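Local coordinates for protein acetyl-CoA acetyltransferase (Bacillus anthracis, PDB 3SS6) that probably catalyses, as a thiolase, the reversible condensation of two acetyl-CoA molecules into acetoacetyl-CoA and free CoA, at residues 12-17 with 199-204; 256-261 with 358-363; 58-63 with 117-122. One frame throughout, in Å; residues are numbered along the deposited sequence. Where two conformers were deposited one is given.

All three contacts reach the mixed thiolase sheet that includes strands 7-19, 252-262 and 112-120. Contacts 1 and 2 are neighbours, their centres about 10 Å apart: strands 7-19 and 252-262 pair through a probable hydrogen bond from Val257 N to Val13 O (2.9 Å), and Gln200 OE1 meets Ser362 OG at 3.2 Å, again a probable bond. Strand 252-262 carries the link on to contact 3, where Gly117 N probably bonds to Ala256 O (2.9 Å). Contacts 1 and 3 do not touch; their centres are about 17 Å apart. Val13 has a bound potassium ion about 4 Å from its side chain; from the side chains of Val361 and His58 a potassium is about 7 Å and 14 Å away.

Contact 1 of 3, residues 12-17 with 199-204; sequences AVRSPI and DQIVPI
In this thiolase fold the loop ahead of strand 204-207 runs beside strand 7-19 and joins it by a single parallel-type beta bridge at Arg14 and Ile201. Two backbone bonds make it: Arg14 N gives its hydrogen to Gln200 O (2.9 Å), almost along the C=O axis, and Arg14 O receives Val202 N (2.8 Å). The touching parts run 47° apart, and the pairing is this one bridge.

The apolar contacts lie around this bridge. Val13 CB meets Val202 CG2 at 3.7 Å, Pro16 CG rests on Ile201 CG2 at the same distance, and Pro16 CD lies 4.0 Å from Ile204 CG1.

Polar contacts centre on the buried Arg14 guanidinium. With CG in the crowded position between N and C and the chain extended from there to NE, the group lies alongside Ile201, whose CG1 sits over its centre. Its strongest partner is Asp218, a salt bridge through NH1, while NH1 also bonds to Ser15 O; Phe197 adds a cation-pi contact. The amide of Gln200 stands nearly perpendicular to the guanidinium, yet Arg14 NE still meets a lone pair of Gln200 OE1 at 2.9 Å, with an N-H...O angle of 162°.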
loop_
_atom_site.group_PDB
_atom_site.type_symbol
_atom_site.label_atom_id
_atom_site.label_comp_id
_atom_site.label_asym_id
_atom_site.label_seq_id
_atom_site.Cartn_x
_atom_site.Cartn_y
_atom_site.Cartn_z
ATOM N N ALA A 12 -25.989 21.923 23.762
ATOM C CA ALA A 12 -25.154 22.185 22.600
ATOM C C ALA A 12 -23.710 22.204 23.066
ATOM O O ALA A 12 -23.292 23.129 23.765
ATOM C CB ALA A 12 -25.534 23.519 21.971
ATOM N N VAL A 13 -22.958 21.171 22.705
ATOM C CA VAL A 13 -21.593 21.021 23.203
ATOM C C VAL A 13 -20.649 20.582 22.092
ATOM O O VAL A 13 -21.091 20.107 21.048
ATOM C CB VAL A 13 -21.514 20.012 24.362
ATOM C CG1 VAL A 13 -22.193 20.583 25.607
ATOM C CG2 VAL A 13 -22.124 18.668 23.961
ATOM N N ARG A 14 -19.346 20.735 22.319
ATOM C CA ARG A 14 -18.378 20.337 21.300
ATOM C C ARG A 14 -17.067 19.942 21.939
ATOM O O ARG A 14 -16.779 20.334 23.055
ATOM C CB ARG A 14 -18.125 21.499 20.339
ATOM C CG ARG A 14 -17.499 22.747 21.016
ATOM C CD ARG A 14 -17.176 23.803 19.948
ATOM N NE ARG A 14 -16.503 25.028 20.412
ATOM C CZ ARG A 14 -15.179 25.172 20.515
ATOM N NH1 ARG A 14 -14.353 24.151 20.263
ATOM N NH2 ARG A 14 -14.672 26.347 20.881
ATOM N N SER A 15 -16.263 19.158 21.229
ATOM C CA SER A 15 -14.884 18.957 21.670
ATOM C C SER A 15 -14.133 20.256 21.408
ATOM O O SER A 15 -14.604 21.104 20.641
ATOM C CB SER A 15 -14.237 17.822 20.865
ATOM O OG SER A 15 -14.024 18.214 19.511
ATOM N N PRO A 16 -12.948 20.418 22.019
ATOM C CA PRO A 16 -12.077 21.460 21.475
ATOM C C PRO A 16 -11.661 21.007 20.075
ATOM O O PRO A 16 -11.777 19.818 19.747
ATOM C CB PRO A 16 -10.852 21.450 22.421
ATOM C CG PRO A 16 -11.191 20.490 23.544
ATOM C CD PRO A 16 -12.245 19.556 22.980
ATOM N N ILE A 17 -11.181 21.943 19.262
ATOM C CA ILE A 17 -10.776 21.610 17.894
ATOM C C ILE A 17 -9.267 21.397 17.852
ATOM O O ILE A 17 -8.491 22.298 18.194
ATOM C CB ILE A 17 -11.209 22.704 16.901
ATOM C CG1 ILE A 17 -12.739 22.836 16.904
ATOM C CG2 ILE A 17 -10.697 22.378 15.494
ATOM C CD1 ILE A 17 -13.254 24.096 16.227
ATOM N N ASP A 199 -18.073 26.724 28.883
ATOM C CA ASP A 199 -19.297 25.945 29.086
ATOM C C ASP A 199 -19.550 24.944 27.961
ATOM O O ASP A 199 -20.011 23.822 28.196
ATOM C CB ASP A 199 -20.517 26.866 29.200
ATOM C CG ASP A 199 -20.529 27.683 30.479
ATOM O OD1 ASP A 199 -20.014 27.198 31.506
ATOM O OD2 ASP A 199 -21.067 28.812 30.450
ATOM N N GLN A 200 -19.272 25.360 26.730
ATOM C CA GLN A 200 -19.631 24.538 25.584
ATOM C C GLN A 200 -18.642 23.412 25.282
ATOM O O GLN A 200 -18.994 22.470 24.583
ATOM C CB GLN A 200 -19.811 25.399 24.332
ATOM C CG GLN A 200 -18.495 25.899 23.721
ATOM C CD GLN A 200 -18.710 27.021 22.724
ATOM O OE1 GLN A 200 -18.397 26.883 21.538
ATOM N NE2 GLN A 200 -19.242 28.148 23.202
ATOM N N ILE A 201 -17.423 23.507 25.805
ATOM C CA ILE A 201 -16.377 22.537 25.464
ATOM C C ILE A 201 -16.387 21.334 26.393
ATOM O O ILE A 201 -16.490 21.478 27.620
ATOM C CB ILE A 201 -14.968 23.184 25.441
ATOM C CG1 ILE A 201 -14.801 24.031 24.175
ATOM C CG2 ILE A 201 -13.871 22.110 25.481
ATOM C CD1 ILE A 201 -13.509 24.847 24.126
ATOM N N VAL A 202 -16.324 20.155 25.784
ATOM C CA VAL A 202 -16.212 18.881 26.486
ATOM C C VAL A 202 -14.782 18.388 26.314
ATOM O O VAL A 202 -14.346 18.139 25.195
ATOM C CB VAL A 202 -17.134 17.841 25.834
ATOM C CG1 VAL A 202 -17.016 16.494 26.521
ATOM C CG2 VAL A 202 -18.589 18.336 25.843
ATOM N N PRO A 203 -14.038 18.251 27.419
ATOM C CA PRO A 203 -12.652 17.791 27.275
ATOM C C PRO A 203 -12.596 16.350 26.793
ATOM O O PRO A 203 -13.449 15.531 27.150
ATOM C CB PRO A 203 -12.094 17.900 28.696
ATOM C CG PRO A 203 -13.295 17.895 29.580
ATOM C CD PRO A 203 -14.365 18.601 28.810
ATOM N N ILE A 204 -11.599 16.045 25.974
ATOM C CA ILE A 204 -11.444 14.700 25.446
ATOM C C ILE A 204 -10.229 14.080 26.110
ATOM O O ILE A 204 -9.176 14.706 26.167
ATOM C CB ILE A 204 -11.183 14.732 23.933
ATOM C CG1 ILE A 204 -12.275 15.541 23.206
ATOM C CG2 ILE A 204 -11.040 13.303 23.369
ATOM C CD1 ILE A 204 -13.666 14.925 23.298
HETATM O O HOH W 1 -16.815 28.284 19.760
#

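Contact 2 of 3, residues 256-261 with 358-363; sequences AVLVLM and RITVSL
Leu258 holds CG anti to its carbonyl carbon (chi1 -74°), and Val361 places CG2 in the equivalent position beside its own backbone N; together these turns bring a methyl of the strand against one of the helix. Leu258 CD1 and Val361 CG2 meet at 3.6 Å, the closest approach in the contact, with the two side chains sliding past each other in opposite directions. The other branch, CD2, reaches Thr360 CG2 at 4.1 Å, and these two side chains cross at about a right angle. Thr360 can offer its methyl because OG1 is turned back beside the backbone N (chi1 -57°), where it bonds to Gly356 O one helical turn earlier; the hydroxyl is satisfied within the helix.

Ala256, two residues back on the same side of the strand, needs no torsion. Its CB sits 3.7 Å from Arg358 N and 4.2 Å from Val361 CG2, so its small methyl lets the helix backbone come close. The axes approach to 7.9 Å and cross at 60°, and the touching residues of the strand are 256 to 258, the start of the segment. Arg358 meets Ala256 CB with its own CB; beyond that its chain, bent at chi2 and chi3, folds alongside the next turn, NH1 bonding to Ser362 OG at 2.9 Å near the guanidinium plane while Ile359 CG2 lies toward the rim of one face.

This is buried helix-on-sheet packing, with helix 352-370 from the C-terminal thiolase sequence family resting on strand 252-262. Helix 93-107 shares that side through Ile98 on Leu258 and Met95 on Thr360, whereas Val257 points to the opposite side, against Val36, Leu37 and Ala40 of helix 29-43. Strands 7-19 and 112-120 flank the strand within the sheet.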
loop_
_atom_site.group_PDB
_atom_site.type_symbol
_atom_site.label_atom_id
_atom_site.label_comp_id
_atom_site.label_asym_id
_atom_site.label_seq_id
_atom_site.Cartn_x
_atom_site.Cartn_y
_atom_site.Cartn_z
ATOM N N ALA A 256 -19.113 17.831 17.487
ATOM C CA ALA A 256 -20.060 18.779 18.073
ATOM C C ALA A 256 -21.461 18.194 17.995
ATOM O O ALA A 256 -21.835 17.613 16.977
ATOM C CB ALA A 256 -19.995 20.120 17.338
ATOM N N VAL A 257 -22.237 18.350 19.066
ATOM C CA VAL A 257 -23.487 17.610 19.213
ATOM C C VAL A 257 -24.539 18.509 19.863
ATOM O O VAL A 257 -24.226 19.245 20.796
ATOM C CB VAL A 257 -23.250 16.375 20.136
ATOM C CG1 VAL A 257 -24.524 15.654 20.426
ATOM C CG2 VAL A 257 -22.246 15.398 19.485
ATOM N N LEU A 258 -25.767 18.459 19.351
ATOM C CA LEU A 258 -26.898 19.128 19.993
ATOM C C LEU A 258 -27.903 18.069 20.427
ATOM O O LEU A 258 -28.012 17.014 19.801
ATOM C CB LEU A 258 -27.602 20.073 19.015
ATOM C CG LEU A 258 -26.969 21.407 18.627
ATOM C CD1 LEU A 258 -25.610 21.192 17.967
ATOM C CD2 LEU A 258 -27.936 22.104 17.684
ATOM N N VAL A 259 -28.664 18.362 21.484
ATOM C CA VAL A 259 -29.833 17.551 21.799
ATOM C C VAL A 259 -31.050 18.359 21.366
ATOM O O VAL A 259 -31.212 19.519 21.770
ATOM C CB VAL A 259 -29.940 17.216 23.309
ATOM C CG1 VAL A 259 -31.242 16.456 23.592
ATOM C CG2 VAL A 259 -28.716 16.401 23.769
ATOM N N LEU A 260 -31.878 17.762 20.512
ATOM C CA LEU A 260 -33.073 18.426 20.007
ATOM C C LEU A 260 -34.300 17.635 20.411
ATOM O O LEU A 260 -34.251 16.405 20.497
ATOM C CB LEU A 260 -33.021 18.528 18.474
ATOM C CG LEU A 260 -31.828 19.285 17.886
ATOM C CD1 LEU A 260 -30.670 18.324 17.499
ATOM C CD2 LEU A 260 -32.277 20.074 16.675
ATOM N N MET A 261 -35.416 18.325 20.643
ATOM C CA MET A 261 -36.660 17.625 20.931
ATOM C C MET A 261 -37.841 18.517 20.552
ATOM O O MET A 261 -37.660 19.684 20.214
ATOM C CB MET A 261 -36.728 17.216 22.414
ATOM C CG MET A 261 -36.775 18.407 23.384
ATOM S SD MET A 261 -36.768 17.874 25.116
ATOM C CE MET A 261 -35.113 17.168 25.221
ATOM N N ARG A 358 -20.613 22.632 14.729
ATOM C CA ARG A 358 -19.750 23.437 15.605
ATOM C C ARG A 358 -20.152 24.915 15.635
ATOM O O ARG A 358 -20.293 25.509 16.713
ATOM C CB ARG A 358 -18.276 23.270 15.182
ATOM C CG ARG A 358 -17.251 23.514 16.300
ATOM C CD ARG A 358 -17.088 25.026 16.572
ATOM N NE ARG A 358 -16.572 25.727 15.398
ATOM C CZ ARG A 358 -16.520 27.053 15.289
ATOM N NH1 ARG A 358 -16.974 27.813 16.273
ATOM N NH2 ARG A 358 -16.009 27.619 14.199
ATOM N N ILE A 359 -20.366 25.504 14.460
ATOM C CA ILE A 359 -20.709 26.924 14.419
ATOM C C ILE A 359 -22.088 27.166 15.013
ATOM O O ILE A 359 -22.355 28.251 15.535
ATOM C CB ILE A 359 -20.574 27.556 13.002
ATOM C CG1 ILE A 359 -21.596 26.975 12.014
ATOM C CG2 ILE A 359 -19.136 27.402 12.496
ATOM C CD1 ILE A 359 -21.565 27.655 10.626
ATOM N N THR A 360 -22.954 26.153 14.961
ATOM C CA THR A 360 -24.288 26.282 15.559
ATOM C C THR A 360 -24.177 26.262 17.088
ATOM O O THR A 360 -24.793 27.075 17.781
ATOM C CB THR A 360 -25.249 25.191 15.044
ATOM O OG1 THR A 360 -25.320 25.263 13.607
ATOM C CG2 THR A 360 -26.653 25.381 15.626
ATOM N N VAL A 361 -23.383 25.335 17.609
ATOM C CA VAL A 361 -23.080 25.315 19.047
ATOM C C VAL A 361 -22.560 26.677 19.504
ATOM O O VAL A 361 -23.041 27.251 20.489
ATOM C CB VAL A 361 -22.033 24.229 19.384
ATOM C CG1 VAL A 361 -21.488 24.401 20.812
ATOM C CG2 VAL A 361 -22.612 22.845 19.205
ATOM N N SER A 362 -21.561 27.195 18.797
ATOM C CA SER A 362 -20.953 28.468 19.178
ATOM C C SER A 362 -21.932 29.643 19.117
ATOM O O SER A 362 -21.966 30.508 20.013
ATOM C CB SER A 362 -19.727 28.727 18.307
ATOM O OG SER A 362 -18.779 27.677 18.495
ATOM N N LEU A 363 -22.732 29.676 18.059
ATOM C CA LEU A 363 -23.740 30.713 17.911
ATOM C C LEU A 363 -24.726 30.711 19.072
ATOM O O LEU A 363 -25.043 31.759 19.632
ATOM C CB LEU A 363 -24.495 30.521 16.596
ATOM C CG LEU A 363 -25.602 31.523 16.277
ATOM C CD1 LEU A 363 -25.070 32.955 16.193
ATOM C CD2 LEU A 363 -26.225 31.102 14.941
#

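Contact 3 of 3, residues 58-63 with 117-122; sequences HCIQRT and GVEAMS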
loop_
_atom_site.group_PDB
_atom_site.type_symbol
_atom_site.label_atom_id
_atom_site.label_comp_id
_atom_site.label_asym_id
_atom_site.label_seq_id
_atom_site.Cartn_x
_atom_site.Cartn_y
_atom_site.Cartn_z
ATOM N N HIS A 58 -20.662 13.447 8.597
ATOM C CA HIS A 58 -19.281 12.968 8.561
ATOM C C HIS A 58 -18.751 12.913 7.125
ATOM O O HIS A 58 -19.265 12.153 6.318
ATOM C CB HIS A 58 -19.241 11.590 9.217
ATOM C CG HIS A 58 -17.865 11.078 9.496
ATOM N ND1 HIS A 58 -17.617 9.761 9.811
ATOM C CD2 HIS A 58 -16.665 11.702 9.511
ATOM C CE1 HIS A 58 -16.322 9.595 10.008
ATOM N NE2 HIS A 58 -15.721 10.757 9.831
ATOM N N CYS A 59 -17.766 13.740 6.795
ATOM C CA CYS A 59 -17.204 13.752 5.441
ATOM C C CYS A 59 -16.344 12.577 4.970
ATOM O O CYS A 59 -16.489 12.110 3.853
ATOM C CB CYS A 59 -16.471 15.058 5.172
ATOM S SG CYS A 59 -17.577 16.471 5.179
ATOM N N ILE A 60 -15.457 12.102 5.833
ATOM C CA ILE A 60 -14.586 11.011 5.455
ATOM C C ILE A 60 -14.927 9.801 6.307
ATOM O O ILE A 60 -14.239 9.461 7.246
ATOM C CB ILE A 60 -13.104 11.372 5.695
ATOM C CG1 ILE A 60 -12.748 12.702 5.028
ATOM C CG2 ILE A 60 -12.205 10.265 5.208
ATOM C CD1 ILE A 60 -11.331 13.163 5.276
ATOM N N GLN A 61 -16.011 9.152 5.910
ATOM C CA GLN A 61 -16.513 7.977 6.592
ATOM C C GLN A 61 -15.550 6.812 6.439
ATOM O O GLN A 61 -14.791 6.752 5.499
ATOM C CB GLN A 61 -17.944 7.675 6.171
ATOM C CG GLN A 61 -18.877 8.780 6.623
ATOM C CD GLN A 61 -20.254 8.693 6.028
ATOM O OE1 GLN A 61 -20.803 7.622 5.867
ATOM N NE2 GLN A 61 -20.820 9.838 5.705
ATOM N N ARG A 62 -15.587 5.903 7.396
ATOM C CA ARG A 62 -14.655 4.789 7.396
ATOM C C ARG A 62 -15.407 3.472 7.419
ATOM O O ARG A 62 -16.334 3.291 8.217
ATOM C CB ARG A 62 -13.769 4.855 8.631
ATOM C CG ARG A 62 -12.825 6.044 8.647
ATOM C CD ARG A 62 -12.177 6.218 10.024
ATOM N NE ARG A 62 -11.416 5.039 10.447
ATOM C CZ ARG A 62 -10.203 5.084 10.995
ATOM N NH1 ARG A 62 -9.601 6.255 11.209
ATOM N NH2 ARG A 62 -9.593 3.961 11.348
ATOM N N THR A 63 -14.987 2.539 6.569
ATOM C CA THR A 63 -15.650 1.242 6.543
ATOM C C THR A 63 -15.372 0.393 7.783
ATOM O O THR A 63 -16.096 -0.583 8.040
ATOM C CB THR A 63 -15.307 0.459 5.250
ATOM O OG1 THR A 63 -13.913 0.600 4.973
ATOM C CG2 THR A 63 -16.088 1.036 4.083
ATOM N N GLY A 117 -22.023 16.602 14.222
ATOM C CA GLY A 117 -21.048 16.180 13.236
ATOM C C GLY A 117 -19.694 15.912 13.853
ATOM O O GLY A 117 -19.417 16.293 14.988
ATOM N N VAL A 118 -18.855 15.224 13.088
ATOM C CA VAL A 118 -17.526 14.845 13.541
ATOM C C VAL A 118 -16.591 14.761 12.341
ATOM O O VAL A 118 -17.012 14.440 11.221
ATOM C CB VAL A 118 -17.551 13.491 14.302
ATOM C CG1 VAL A 118 -18.101 12.379 13.398
ATOM C CG2 VAL A 118 -16.134 13.108 14.812
ATOM N N GLU A 119 -15.322 15.078 12.570
ATOM C CA GLU A 119 -14.287 14.784 11.587
ATOM C C GLU A 119 -13.005 14.542 12.332
ATOM O O GLU A 119 -12.625 15.332 13.212
ATOM C CB GLU A 119 -14.080 15.935 10.589
ATOM C CG GLU A 119 -13.497 15.457 9.229
ATOM C CD GLU A 119 -14.554 14.702 8.407
ATOM O OE1 GLU A 119 -15.654 15.255 8.190
ATOM O OE2 GLU A 119 -14.306 13.547 8.011
ATOM N N ALA A 120 -12.351 13.441 11.989
ATOM C CA ALA A 120 -11.035 13.114 12.520
ATOM C C ALA A 120 -10.118 13.082 11.309
ATOM O O ALA A 120 -9.878 12.026 10.710
ATOM C CB ALA A 120 -11.060 11.766 13.230
ATOM N N MET A 121 -9.636 14.254 10.913
ATOM C CA MET A 121 -8.860 14.341 9.681
ATOM C C MET A 121 -7.478 13.722 9.889
ATOM O O MET A 121 -6.981 13.035 9.006
ATOM C CB MET A 121 -8.793 15.790 9.184
ATOM C CG MET A 121 -10.195 16.340 8.912
ATOM S SD MET A 121 -10.299 18.026 8.262
ATOM C CE MET A 121 -9.896 17.747 6.522
ATOM N N SER A 122 -6.886 13.940 11.066
ATOM C CA SER A 122 -5.542 13.451 11.363
ATOM C C SER A 122 -5.412 11.935 11.241
ATOM O O SER A 122 -4.349 11.427 10.885
ATOM C CB SER A 122 -5.101 13.863 12.769
ATOM O OG SER A 122 -5.044 15.274 12.935
HETATM O O HOH W 2 -13.135 11.875 9.748
HETATM O O HOH W 3 -10.263 8.906 10.827
#
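In the mixed sheet of the N-terminal thiolase domain, a buried carboxylate on strand 112-120 pins the loop that leaves strand 53-57. Both oxygens of Glu119 take part: OE1 accepts Cys59 N at 2.9 Å and OE2 accepts Ile60 N, also at 2.9 Å. Each uses its syn lone pair, so two consecutive amides of the loop grip the group as a pair and fix its rotation. CG anti to the backbone N and a bend at chi2 carry the carboxylate across to them. Gly353 N adds a weak bond to OE1, and this concentration of N-H donors would favour the ionised glutamate.

Water 2 supplies a further link. It donates to Glu119 OE2 (2.7 Å), accepts from Ala120 N (2.8 Å) and sits at the edge of the His58 ring, 2.8 Å from NE2. The imidazole has its other nitrogen, ND1, hydrogen-bonded to Thr68 OG1, so the ring is held at both nitrogens. Val118 CG1 packs over one face as a CH-pi contact, 4.3 Å from the centroid of the His58 ring, while the backbone of Ile60 and Gln61 covers the opposite face. Gln61 then folds back, its NE2 donating almost straight (171°) to His58 O at 2.9 Å.

Around these groups, Pro29 of helix 29-43 touches His58 and Ala120, Ile352 of helix 352-370 packs on Cys59 and Glu119, and helix 145-149 covers Ile60. A second subunit reaches the loop too, its Thr63 packing on Ile60, while within the sheet strand 112-120 runs between strands 53-57 and 252-262.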